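Long-range contact in Bm4233, isoform b (Brugia malayi, PDB 6ANY), which probably binds sterols and other lipids as a secreted venom allergen-like protein of the CAP superfamily, and is a vaccine candidate for lymphatic filariasis: residues D15-L27 with F135-C148. Residues are numbered along the deposited sequence; the frame is centred on the assembly and turned at random.
Sequences DIVRQNNKFRSLL and FTQMAWGKTHKIGC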
# COMPACT_ATOMS: atom_id res chain seq x y z
N ASP A 15 2.62 -9.69 7.60
CA ASP A 15 3.80 -8.88 7.37
C ASP A 15 3.49 -7.69 6.42
O ASP A 15 4.03 -6.57 6.57
CB ASP A 15 4.92 -9.76 6.82
CG ASP A 15 5.48 -10.72 7.85
OD1 ASP A 15 5.11 -10.63 9.02
OD2 ASP A 15 6.30 -11.61 7.48
N ILE A 16 2.65 -7.95 5.43
CA ILE A 16 2.32 -6.91 4.47
C ILE A 16 1.55 -5.81 5.18
O ILE A 16 1.88 -4.64 5.01
CB ILE A 16 1.46 -7.45 3.34
CG1 ILE A 16 2.35 -8.21 2.38
CG2 ILE A 16 0.68 -6.32 2.64
CD1 ILE A 16 1.59 -9.13 1.46
N VAL A 17 0.58 -6.21 6.01
CA VAL A 17 -0.28 -5.25 6.70
C VAL A 17 0.50 -4.44 7.74
O VAL A 17 0.34 -3.22 7.84
CB VAL A 17 -1.50 -5.96 7.36
CG1 VAL A 17 -2.21 -5.06 8.32
CG2 VAL A 17 -2.48 -6.38 6.29
N ARG A 18 1.32 -5.12 8.52
CA ARG A 18 2.10 -4.55 9.55
C ARG A 18 3.10 -3.58 8.97
O ARG A 18 3.17 -2.43 9.49
CB ARG A 18 2.86 -5.63 10.37
CG ARG A 18 1.89 -6.39 11.25
CD ARG A 18 2.39 -7.72 11.74
NE ARG A 18 1.33 -8.47 12.46
CZ ARG A 18 1.46 -9.71 12.97
NH1 ARG A 18 2.62 -10.42 12.88
NH2 ARG A 18 0.42 -10.25 13.56
N GLN A 19 3.78 -3.96 7.88
CA GLN A 19 4.69 -3.02 7.20
C GLN A 19 3.99 -1.75 6.66
O GLN A 19 4.46 -0.64 6.88
CB GLN A 19 5.49 -3.69 6.04
CG GLN A 19 6.34 -2.71 5.24
CD GLN A 19 6.91 -3.32 3.95
OE1 GLN A 19 6.13 -3.77 3.09
NE2 GLN A 19 8.23 -3.33 3.81
N ASN A 20 2.91 -1.93 5.94
CA ASN A 20 2.21 -0.79 5.31
C ASN A 20 1.65 0.15 6.41
O ASN A 20 1.72 1.33 6.25
CB ASN A 20 1.11 -1.28 4.38
CG ASN A 20 0.73 -0.26 3.29
OD1 ASN A 20 0.20 -0.68 2.24
ND2 ASN A 20 0.91 1.09 3.56
N ASN A 21 1.21 -0.40 7.54
CA ASN A 21 0.66 0.39 8.62
C ASN A 21 1.77 1.07 9.38
O ASN A 21 1.62 2.19 9.84
CB ASN A 21 -0.16 -0.43 9.59
CG ASN A 21 -1.53 -0.71 9.12
OD1 ASN A 21 -2.13 0.08 8.35
ND2 ASN A 21 -2.04 -1.87 9.52
N LYS A 22 2.89 0.39 9.55
CA LYS A 22 4.09 1.05 10.10
C LYS A 22 4.54 2.27 9.26
O LYS A 22 4.81 3.36 9.81
CB LYS A 22 5.25 0.08 10.22
CG LYS A 22 6.56 0.75 10.63
CD LYS A 22 7.57 -0.34 10.99
CE LYS A 22 8.97 0.18 11.35
NZ LYS A 22 9.71 -0.75 12.24
N PHE A 23 4.59 2.07 7.94
CA PHE A 23 4.88 3.17 7.04
C PHE A 23 3.93 4.33 7.26
O PHE A 23 4.37 5.47 7.34
CB PHE A 23 4.84 2.74 5.57
CG PHE A 23 6.05 1.94 5.12
CD1 PHE A 23 7.29 2.13 5.69
CD2 PHE A 23 5.93 1.03 4.10
CE1 PHE A 23 8.40 1.40 5.25
CE2 PHE A 23 7.02 0.30 3.64
CZ PHE A 23 8.27 0.49 4.20
N ARG A 24 2.65 4.02 7.33
CA ARG A 24 1.63 5.03 7.47
C ARG A 24 1.78 5.79 8.74
O ARG A 24 1.72 7.01 8.74
CB ARG A 24 0.25 4.40 7.37
CG ARG A 24 -0.14 4.20 5.91
CD ARG A 24 -1.17 3.10 5.76
NE ARG A 24 -2.54 3.56 5.93
CZ ARG A 24 -3.31 4.10 4.98
NH1 ARG A 24 -2.89 4.20 3.72
NH2 ARG A 24 -4.58 4.42 5.28
N SER A 25 2.01 5.08 9.84
CA SER A 25 2.23 5.72 11.14
C SER A 25 3.48 6.59 11.17
O SER A 25 3.44 7.76 11.62
CB SER A 25 2.26 4.64 12.23
OG SER A 25 2.62 5.21 13.44
N LEU A 26 4.59 6.06 10.68
CA LEU A 26 5.84 6.87 10.57
C LEU A 26 5.59 8.11 9.77
O LEU A 26 6.02 9.18 10.15
CB LEU A 26 6.98 6.09 9.95
CG LEU A 26 7.59 4.99 10.82
CD1 LEU A 26 8.61 4.24 10.02
CD2 LEU A 26 8.29 5.51 12.08
N LEU A 27 4.83 7.99 8.68
CA LEU A 27 4.52 9.14 7.85
C LEU A 27 3.70 10.20 8.58
O LEU A 27 4.04 11.41 8.48
CB LEU A 27 3.71 8.71 6.63
CG LEU A 27 3.38 9.72 5.58
CD1 LEU A 27 4.66 10.34 4.97
CD2 LEU A 27 2.48 9.08 4.55
N PHE A 135 3.42 4.73 -4.08
CA PHE A 135 3.58 5.26 -2.76
C PHE A 135 2.27 5.95 -2.30
O PHE A 135 1.83 5.73 -1.21
CB PHE A 135 4.73 6.27 -2.73
CG PHE A 135 4.61 7.25 -1.61
CD1 PHE A 135 4.77 6.86 -0.32
CD2 PHE A 135 4.32 8.58 -1.88
CE1 PHE A 135 4.66 7.78 0.74
CE2 PHE A 135 4.15 9.48 -0.86
CZ PHE A 135 4.29 9.08 0.45
N THR A 136 1.65 6.76 -3.15
CA THR A 136 0.48 7.53 -2.74
C THR A 136 -0.69 6.63 -2.39
O THR A 136 -1.34 6.86 -1.37
CB THR A 136 0.13 8.63 -3.73
OG1 THR A 136 -0.05 8.10 -5.04
CG2 THR A 136 1.21 9.78 -3.73
N GLN A 137 -0.84 5.51 -3.10
CA GLN A 137 -1.86 4.52 -2.78
C GLN A 137 -1.55 3.88 -1.44
O GLN A 137 -2.45 3.66 -0.65
CB GLN A 137 -1.96 3.50 -3.89
CG GLN A 137 -2.91 2.37 -3.68
CD GLN A 137 -4.33 2.82 -3.52
OE1 GLN A 137 -5.09 2.89 -4.51
NE2 GLN A 137 -4.74 3.07 -2.27
N MET A 138 -0.28 3.55 -1.17
CA MET A 138 0.07 2.93 0.11
C MET A 138 -0.15 3.94 1.23
O MET A 138 -0.38 3.56 2.36
CB MET A 138 1.57 2.51 0.19
CG MET A 138 1.98 1.35 -0.68
SD MET A 138 3.67 0.88 -0.49
CE MET A 138 3.74 0.19 1.19
N ALA A 139 0.03 5.23 0.92
CA ALA A 139 -0.17 6.29 1.91
C ALA A 139 -1.57 6.91 2.00
O ALA A 139 -1.76 7.84 2.74
CB ALA A 139 0.85 7.35 1.68
N TRP A 140 -2.54 6.41 1.23
CA TRP A 140 -3.79 7.13 1.02
C TRP A 140 -4.64 6.99 2.28
O TRP A 140 -5.02 5.91 2.67
CB TRP A 140 -4.51 6.55 -0.17
CG TRP A 140 -5.57 7.38 -0.70
CD1 TRP A 140 -6.90 7.21 -0.52
CD2 TRP A 140 -5.41 8.48 -1.59
NE1 TRP A 140 -7.60 8.19 -1.23
CE2 TRP A 140 -6.69 8.99 -1.88
CE3 TRP A 140 -4.28 9.14 -2.10
CZ2 TRP A 140 -6.89 10.15 -2.66
CZ3 TRP A 140 -4.46 10.24 -2.92
CH2 TRP A 140 -5.78 10.74 -3.20
N GLY A 141 -4.86 8.11 2.95
CA GLY A 141 -5.58 8.10 4.23
C GLY A 141 -6.92 7.47 4.22
O GLY A 141 -7.26 6.71 5.11
N LYS A 142 -7.67 7.74 3.17
CA LYS A 142 -8.97 7.09 3.02
C LYS A 142 -9.00 5.55 2.73
O LYS A 142 -10.02 4.90 3.02
CB LYS A 142 -9.85 7.83 2.02
CG LYS A 142 -10.42 9.14 2.57
CD LYS A 142 -11.07 9.91 1.38
CE LYS A 142 -11.21 11.42 1.65
NZ LYS A 142 -12.50 11.58 2.37
N THR A 143 -7.93 4.98 2.20
CA THR A 143 -7.88 3.55 1.92
C THR A 143 -7.80 2.82 3.26
O THR A 143 -7.08 3.28 4.13
CB THR A 143 -6.63 3.21 1.06
OG1 THR A 143 -6.73 3.89 -0.21
CG2 THR A 143 -6.51 1.73 0.85
N HIS A 144 -8.56 1.74 3.42
CA HIS A 144 -8.51 0.95 4.65
C HIS A 144 -8.50 -0.54 4.46
O HIS A 144 -8.43 -1.27 5.44
CB HIS A 144 -9.64 1.33 5.65
CG HIS A 144 -11.03 1.05 5.20
ND1 HIS A 144 -11.75 1.90 4.37
CD2 HIS A 144 -11.89 0.08 5.58
CE1 HIS A 144 -12.98 1.43 4.24
NE2 HIS A 144 -13.09 0.33 4.97
N LYS A 145 -8.47 -1.00 3.21
CA LYS A 145 -8.49 -2.43 2.88
C LYS A 145 -7.37 -2.78 1.93
O LYS A 145 -7.11 -2.06 0.98
CB LYS A 145 -9.83 -2.82 2.23
CG LYS A 145 -11.01 -2.54 3.14
CD LYS A 145 -12.32 -3.13 2.67
CE LYS A 145 -13.11 -2.13 1.84
NZ LYS A 145 -14.52 -2.63 1.53
N ILE A 146 -6.72 -3.89 2.16
CA ILE A 146 -5.59 -4.30 1.30
C ILE A 146 -5.65 -5.80 1.13
O ILE A 146 -5.98 -6.50 2.06
CB ILE A 146 -4.24 -3.85 1.86
CG1 ILE A 146 -3.14 -4.20 0.84
CG2 ILE A 146 -3.94 -4.47 3.23
CD1 ILE A 146 -1.79 -3.62 1.19
N GLY A 147 -5.33 -6.27 -0.05
CA GLY A 147 -5.21 -7.67 -0.30
C GLY A 147 -4.24 -7.86 -1.45
O GLY A 147 -4.22 -7.06 -2.41
N CYS A 148 -3.44 -8.91 -1.34
CA CYS A 148 -2.32 -9.10 -2.25
C CYS A 148 -2.19 -10.53 -2.70
O CYS A 148 -2.62 -11.48 -2.02
CB CYS A 148 -0.98 -8.69 -1.65
SG CYS A 148 -0.92 -7.02 -0.92
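Arg24 meets the carbonyl oxygens of Met138 and Trp140, showing how one buried guanidinium can bind a helix and the turn after it. From CB, CG and CD run past Met138 O, CD at 3.5 Å, and NE still lies nearest that oxygen. A bend at chi3 (87°) then brings CZ to 3.4 Å from Trp140 O, and NH1 donates to Met138 O and Trp140 O, each at 2.9 Å. NH2 joins it on Trp140 O at 3.0 Å, an end-on grip of one oxygen that also accepts from Thr143 N in the type I turn 140-143; NH2 also bonds Leu47 O. Met138 O is shared in turn: Asn20 ND2 reaches it at 3.0 Å, from the opposite face of the carbonyl plane to Arg24 NH1. The fold is the alpha-beta-alpha sandwich of CAP proteins, and here helix 10-28 is tied to the passage from helix 133-138 into central strand 145-153. Toward that strand the contact turns apolar, with Ile146 CD1 3.9 Å from Ile16 CG2, and Cys148, disulfide-bonded to Cys164, lying against Ile16. On the helical side, the Met138 methyl CE touches the Phe23 ring edge at CD2 (3.7 Å), while Leu27 CD2 rests on Ala139 CB.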